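Local coordinates for protein nicotinamide riboside transporter PnuC (Neisseria mucosa ATCC 25996, PDB 4QTN) that transports nicotinamide riboside, a form of vitamin B3, across the bacterial inner membrane and assembles as a homotrimer, at the interface of chains A and B. Coordinates in Å, arbitrary orientation; residue numbers count along the deposited sequence, not the author numbering. Chains: chain A/B, Nicotinamide riboside transporter PnuC.

The interface of chains A and B. Residues chain A 22, 25; chain B 131, 183-184, 186-187, 225.
With CG anti to the backbone N (chi1 -171°), the selenomethionine A:Met25 leaves helix 17-36 toward chain B, and bends at chi2 and chi3 (-67°) then turn its selenium and methyl end toward helix 181-198 of the neighbour. One turn earlier on the same helix, A:Trp22 has CG anti to its carbonyl carbon (chi1 -82°), which carries the benzo part of the indole to that helix as well. The two side chains converge on B:Ala183, whose small methyl lies over one face of the A:Trp22 ring, displaced toward the rim, 3.9 Å from CZ2 of A:Trp22. The CE methyl of A:Met25 comes over the same face near the rim; it is modelled too close to B:Ala183 for its exact position to be trusted. B:Ile186 meets the indole differently: the two side chains run at about a right angle to each other, and CD1 lies at the edge of the indole, in plane, 3.6 Å from CZ2 of A:Trp22. Beyond the pyrrole side, the ring of B:Tyr225 from helix 208-234 brings CE2 to 3.7 Å from NE1 of A:Trp22, a marginal contact.

The bent chain of A:Met25 is lined by several partners. B:Leu184 slants across it, with CD1 at 3.6 Å from CG of A:Met25 and also touching the selenium. B:Val187 runs past in the opposite direction and places CG2 at 3.8 Å from SE of A:Met25. Nearer the backbone, CB of A:Met25 sits at the edge of the B:Trp131 indole, in plane, 3.7 Å from CZ2 of B:Trp131. Helix 128-147 of chain B thus flanks the selenomethionine at its base, while helix 181-198 receives its far end. This largely apolar patch packs transmembrane helices of adjacent subunits and forms part of the contact that holds the PnuC homotrimer together.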
# COMPACT_ATOMS: atom_id res chain seq x y z
N TRP A 22 -3.69 -1.98 -17.10
CA TRP A 22 -3.81 -1.04 -16.03
C TRP A 22 -4.07 0.40 -16.48
O TRP A 22 -4.61 1.19 -15.73
CB TRP A 22 -2.61 -1.09 -15.16
CG TRP A 22 -2.68 -2.16 -14.22
CD1 TRP A 22 -2.09 -3.37 -14.31
CD2 TRP A 22 -3.38 -2.14 -12.99
NE1 TRP A 22 -2.36 -4.10 -13.20
CE2 TRP A 22 -3.16 -3.36 -12.37
CE3 TRP A 22 -4.16 -1.18 -12.34
CZ2 TRP A 22 -3.70 -3.68 -11.13
CZ3 TRP A 22 -4.70 -1.49 -11.12
CH2 TRP A 22 -4.47 -2.73 -10.52
N MSE A 25 -7.90 0.56 -17.59
CA MSE A 25 -8.72 0.43 -16.40
C MSE A 25 -8.66 1.66 -15.56
O MSE A 25 -9.66 2.10 -15.04
CB MSE A 25 -8.33 -0.78 -15.60
CG MSE A 25 -9.37 -0.97 -14.51
SE MSE A 25 -8.44 -1.38 -12.84
CE MSE A 25 -7.79 -3.13 -13.45
N TRP B 131 -10.23 -6.45 -23.32
CA TRP B 131 -10.23 -5.72 -22.06
C TRP B 131 -10.78 -4.30 -22.21
O TRP B 131 -11.62 -3.87 -21.43
CB TRP B 131 -8.84 -5.67 -21.45
CG TRP B 131 -8.79 -4.85 -20.23
CD1 TRP B 131 -8.18 -3.65 -20.09
CD2 TRP B 131 -9.39 -5.14 -18.97
NE1 TRP B 131 -8.36 -3.18 -18.82
CE2 TRP B 131 -9.10 -4.07 -18.11
CE3 TRP B 131 -10.15 -6.22 -18.49
CZ2 TRP B 131 -9.53 -4.03 -16.77
CZ3 TRP B 131 -10.58 -6.18 -17.16
CH2 TRP B 131 -10.27 -5.08 -16.32
N ALA B 183 -7.04 -7.36 -11.28
CA ALA B 183 -6.81 -5.95 -11.41
C ALA B 183 -8.01 -5.20 -10.84
O ALA B 183 -7.87 -4.42 -9.90
CB ALA B 183 -6.57 -5.58 -12.86
N LEU B 184 -9.19 -5.51 -11.36
CA LEU B 184 -10.44 -5.00 -10.79
C LEU B 184 -10.57 -5.27 -9.27
O LEU B 184 -10.95 -4.37 -8.53
CB LEU B 184 -11.65 -5.56 -11.55
CG LEU B 184 -12.36 -4.64 -12.54
CD1 LEU B 184 -11.48 -3.47 -12.94
CD2 LEU B 184 -12.82 -5.41 -13.78
N ILE B 186 -8.25 -5.51 -6.97
CA ILE B 186 -7.37 -4.61 -6.22
C ILE B 186 -8.04 -3.25 -6.02
O ILE B 186 -7.87 -2.62 -4.99
CB ILE B 186 -6.02 -4.37 -6.92
CG1 ILE B 186 -5.21 -5.65 -7.03
CG2 ILE B 186 -5.23 -3.31 -6.17
CD1 ILE B 186 -4.12 -5.55 -8.11
N VAL B 187 -8.80 -2.80 -7.02
CA VAL B 187 -9.47 -1.50 -6.93
C VAL B 187 -10.69 -1.57 -6.02
O VAL B 187 -10.86 -0.68 -5.18
CB VAL B 187 -9.85 -0.91 -8.31
CG1 VAL B 187 -10.75 0.31 -8.14
CG2 VAL B 187 -8.60 -0.54 -9.09
N TYR B 225 -3.31 -11.78 -8.35
CA TYR B 225 -2.84 -11.40 -9.66
C TYR B 225 -1.63 -12.26 -9.99
O TYR B 225 -1.61 -12.94 -11.02
CB TYR B 225 -2.47 -9.87 -9.73
CG TYR B 225 -2.58 -9.29 -11.14
CD1 TYR B 225 -2.01 -9.96 -12.22
CD2 TYR B 225 -3.29 -8.12 -11.39
CE1 TYR B 225 -2.14 -9.48 -13.51
CE2 TYR B 225 -3.42 -7.62 -12.69
CZ TYR B 225 -2.84 -8.32 -13.75
OH TYR B 225 -2.96 -7.87 -15.07